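Local coordinates for protein phycocyanobilin lyase subunit beta (Nostoc sp. PCC 7120, PDB 5N3U) that associates with the alpha subunit CpcE to form a lyase that is probably required for chromophorylation of the phycocyanin alpha chain, the product of the cpcA gene, at residues A52-A55 with L56-G60; S146-E150 with W151-Y155. All coordinates share one frame; numbering follows the deposited sequence.

Contact 1: A52-A55 with L56-G60; sequences ASTA and LVQLG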
# COMPACT_ATOMS: atom_id res chain seq x y z
N ALA B 52 -22.07 -7.41 4.02
CA ALA B 52 -22.13 -7.69 2.59
C ALA B 52 -21.46 -9.02 2.28
O ALA B 52 -21.95 -9.80 1.46
CB ALA B 52 -21.51 -6.57 1.80
N SER B 53 -20.37 -9.29 2.95
CA SER B 53 -19.63 -10.52 2.73
C SER B 53 -20.50 -11.72 3.16
O SER B 53 -20.68 -12.66 2.39
CB SER B 53 -18.35 -10.51 3.49
OG SER B 53 -17.65 -11.74 3.32
N THR B 54 -21.03 -11.67 4.39
CA THR B 54 -21.96 -12.73 4.85
C THR B 54 -23.07 -13.02 3.85
O THR B 54 -23.34 -14.18 3.53
CB THR B 54 -22.51 -12.37 6.24
OG1 THR B 54 -21.38 -12.28 7.09
CG2 THR B 54 -23.42 -13.51 6.80
N ALA B 55 -23.70 -11.98 3.33
CA ALA B 55 -24.65 -12.09 2.30
C ALA B 55 -24.11 -12.82 1.06
O ALA B 55 -24.79 -13.68 0.47
CB ALA B 55 -25.14 -10.72 1.88
N LEU B 56 -22.89 -12.48 0.65
CA LEU B 56 -22.36 -13.13 -0.53
C LEU B 56 -22.13 -14.58 -0.27
O LEU B 56 -22.41 -15.41 -1.14
CB LEU B 56 -21.07 -12.42 -1.03
CG LEU B 56 -21.44 -11.09 -1.64
CD1 LEU B 56 -20.28 -10.09 -1.64
CD2 LEU B 56 -21.97 -11.17 -3.04
N VAL B 57 -21.62 -14.89 0.89
CA VAL B 57 -21.30 -16.24 1.21
C VAL B 57 -22.58 -17.07 1.21
O VAL B 57 -22.57 -18.19 0.75
CB VAL B 57 -20.62 -16.32 2.56
CG1 VAL B 57 -20.46 -17.74 3.04
CG2 VAL B 57 -19.23 -15.75 2.53
N GLN B 58 -23.68 -16.49 1.68
CA GLN B 58 -24.93 -17.28 1.77
C GLN B 58 -25.39 -17.56 0.38
O GLN B 58 -25.78 -18.64 0.09
CB GLN B 58 -26.02 -16.56 2.58
CG GLN B 58 -25.83 -16.76 4.09
CD GLN B 58 -26.59 -15.72 4.95
OE1 GLN B 58 -27.47 -15.00 4.44
NE2 GLN B 58 -26.27 -15.65 6.27
N LEU B 59 -25.26 -16.61 -0.51
CA LEU B 59 -25.55 -16.89 -1.90
C LEU B 59 -24.69 -17.99 -2.48
O LEU B 59 -25.15 -18.71 -3.29
CB LEU B 59 -25.39 -15.63 -2.73
CG LEU B 59 -26.49 -14.57 -2.65
CD1 LEU B 59 -26.08 -13.23 -3.20
CD2 LEU B 59 -27.70 -15.01 -3.47
N GLY B 60 -23.42 -18.07 -2.12
CA GLY B 60 -22.56 -19.19 -2.46
C GLY B 60 -22.05 -19.22 -3.89
O GLY B 60 -21.71 -18.19 -4.46
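The carbonyl of A52 accepts a hydrogen bond from L56 N at 3.0 Å, the first of four successive i to i+4 bonds that join 52-55 to 56-60 in one continuous helix. L56 leans back over the same carbonyl: its CG lies 3.4 Å from A52 O, placed there by a first torsion (chi1 -72°) that sets CG beside the backbone N and sends the branch back along the helix. The next turn contact is made by S53, whose O receives V57 N at 2.8 Å. V57 CG2 comes to 3.4 Å from S53 O, while the hydroxyl of S53 is engaged with T85 of helix 76-89. T54 bonds through its O to Q58 N, and here the side chains also meet: T54 CG2 is 3.6 Å from Q58 NE2, methyl against amide nitrogen, with the two side chains crossing obliquely and the glutamine chain extended beyond CG. The T54 hydroxyl turns back instead to the carbonyl of A50, one turn earlier. A55 O takes the last bond, from L59 N at 3.1 Å, and L59 CG rests 3.7 Å from A55 O. G60 N still bonds to L56 O, but the positive phi of this glycine (77°) takes the chain out of helical conformation. Around this turn the side chains divide by face: L56 and A55 pack on L37 and L59 on I34 of helix 34-40, V57 reaches T85 and A88 of helix 76-89, and T54 and Q58 lie on the exposed side. The arrangement is that of the C-terminal part of an amphipathic helix in an all-helical solenoid, ended by a glycine.

Contact 2: S146-E150 with W151-Y155; sequences SQDAE and WSIRY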
# COMPACT_ATOMS: atom_id res chain seq x y z
N SER B 146 5.34 -19.82 3.03
CA SER B 146 5.79 -20.18 4.39
C SER B 146 7.21 -19.74 4.70
O SER B 146 7.63 -19.82 5.84
CB SER B 146 5.64 -21.68 4.62
OG SER B 146 6.68 -22.39 3.95
N GLN B 147 7.93 -19.28 3.68
CA GLN B 147 9.24 -18.68 3.85
C GLN B 147 9.20 -17.19 4.01
O GLN B 147 10.21 -16.60 4.21
CB GLN B 147 10.12 -18.98 2.61
CG GLN B 147 10.28 -20.46 2.27
CD GLN B 147 10.12 -20.80 0.79
OE1 GLN B 147 10.21 -19.93 -0.10
NE2 GLN B 147 9.83 -22.08 0.52
N ASP B 148 8.05 -16.52 3.93
CA ASP B 148 8.03 -15.09 3.98
C ASP B 148 8.67 -14.62 5.29
O ASP B 148 8.60 -15.30 6.30
CB ASP B 148 6.59 -14.58 3.94
CG ASP B 148 6.49 -13.17 3.52
OD1 ASP B 148 6.47 -12.90 2.28
OD2 ASP B 148 6.40 -12.29 4.40
N ALA B 149 9.21 -13.42 5.25
CA ALA B 149 9.80 -12.81 6.44
C ALA B 149 8.79 -12.33 7.48
O ALA B 149 9.15 -12.27 8.63
CB ALA B 149 10.72 -11.67 6.06
N GLU B 150 7.55 -11.99 7.11
CA GLU B 150 6.54 -11.51 8.07
C GLU B 150 5.91 -12.72 8.77
O GLU B 150 5.41 -13.67 8.11
CB GLU B 150 5.52 -10.67 7.30
CG GLU B 150 4.14 -10.45 7.92
CD GLU B 150 4.20 -9.77 9.23
OE1 GLU B 150 5.10 -8.91 9.38
OE2 GLU B 150 3.34 -10.07 10.09
N TRP B 151 5.89 -12.67 10.10
CA TRP B 151 5.43 -13.82 10.93
C TRP B 151 3.99 -14.12 10.62
O TRP B 151 3.62 -15.30 10.62
CB TRP B 151 5.60 -13.55 12.46
CG TRP B 151 4.66 -12.58 12.95
CD1 TRP B 151 4.80 -11.22 12.98
CD2 TRP B 151 3.39 -12.86 13.46
NE1 TRP B 151 3.67 -10.65 13.42
CE2 TRP B 151 2.78 -11.65 13.76
CE3 TRP B 151 2.67 -14.04 13.64
CZ2 TRP B 151 1.51 -11.57 14.25
CZ3 TRP B 151 1.40 -13.96 14.14
CH2 TRP B 151 0.83 -12.75 14.44
N SER B 152 3.15 -13.11 10.41
CA SER B 152 1.73 -13.36 10.23
C SER B 152 1.43 -14.10 8.89
O SER B 152 0.40 -14.83 8.80
CB SER B 152 0.91 -12.10 10.36
OG SER B 152 1.08 -11.24 9.26
N ILE B 153 2.28 -13.92 7.87
CA ILE B 153 2.14 -14.65 6.63
C ILE B 153 2.48 -16.08 6.87
O ILE B 153 1.78 -16.99 6.41
CB ILE B 153 3.09 -14.10 5.52
CG1 ILE B 153 2.82 -12.66 5.16
CG2 ILE B 153 2.97 -14.96 4.28
CD1 ILE B 153 1.39 -12.33 5.00
N ARG B 154 3.57 -16.32 7.58
CA ARG B 154 3.94 -17.72 7.92
C ARG B 154 2.87 -18.38 8.77
O ARG B 154 2.56 -19.52 8.55
CB ARG B 154 5.33 -17.84 8.62
CG ARG B 154 6.48 -17.28 7.86
CD ARG B 154 7.84 -17.78 8.38
NE ARG B 154 8.17 -17.26 9.72
CZ ARG B 154 8.50 -16.01 10.07
NH1 ARG B 154 8.55 -15.01 9.21
NH2 ARG B 154 8.78 -15.76 11.37
N TYR B 155 2.27 -17.65 9.70
CA TYR B 155 1.21 -18.22 10.50
C TYR B 155 0.05 -18.66 9.63
O TYR B 155 -0.48 -19.78 9.72
CB TYR B 155 0.78 -17.15 11.53
CG TYR B 155 -0.22 -17.63 12.56
CD1 TYR B 155 -1.55 -17.72 12.25
CD2 TYR B 155 0.18 -17.96 13.84
CE1 TYR B 155 -2.50 -18.16 13.18
CE2 TYR B 155 -0.75 -18.43 14.78
CZ TYR B 155 -2.06 -18.53 14.46
OH TYR B 155 -3.00 -18.98 15.39
O HOH W 1 2.61 -7.89 12.09
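E150 folds its carboxylate back over the start of helix 151-163, where OE2 accepts from both S152 N, at 3.1 Å, and S152 OG, at 2.7 Å. The two donors use the oxygen differently: the hydroxyl comes in on the anti side, near the carboxylate plane, whereas the amide approaches from well above it. E150 is the N-cap residue, and a bend at chi2 (60°) brings its OE2 back to the amide of S152. The same OE2 lies over one face of the W151 indole, and a water bridges it to W151 NE1. S152 CB sits above the centre of the indole ring, and S152 OG has a further partner in R112.

On another side of the turn, R154 bends at chi3 and presents its guanidinium edge to the preceding loop. NH1 donates to D148 O at 2.9 Å, close to the guanidinium plane, and more weakly to A149 O; W151 CA lies above one guanidinium face, offset toward its rim. The aliphatic part of the arginine passes over the loop backbone, with CD 3.3 Å from S146 O. D148 and I153 meet at an angle, D148 CB lying 3.7 Å from I153 CG2. D148 OD2 accepts a hydrogen bond from E150 N at 3.0 Å, closing an Asx turn just ahead of the cap. E150 O in turn receives R154 N, the first full-turn bond of the helix.

The loop thus joins helix 130-145 to helix 151-163 beside two further helices: R111 of helix 108-118 forms a salt bridge with D148, and M181 of helix 171-184 packs on S146 and R154. D185, just beyond that helix, pairs with R154 NE, while K245 of a CpcE chain makes a cation-pi contact with W151.

Overall arrangement
The two contacts lie on opposite sides of the chain's centre, their own centres 29 Å apart and their nearest atoms about 19 Å apart, so neither touches the other. They come in series along one helical solenoid: contact 1 ends helix 46-59, and contact 2 starts helix 151-163. Their surroundings differ too. No other protein chain of the assembly touches 52-60, but 146-155 meets two CpcE chains, one through W151 and Y155, the other along D148, A149 and E150. Contact 2 therefore belongs to the subunit interfaces of the lyase, and contact 1 to packing within CpcF.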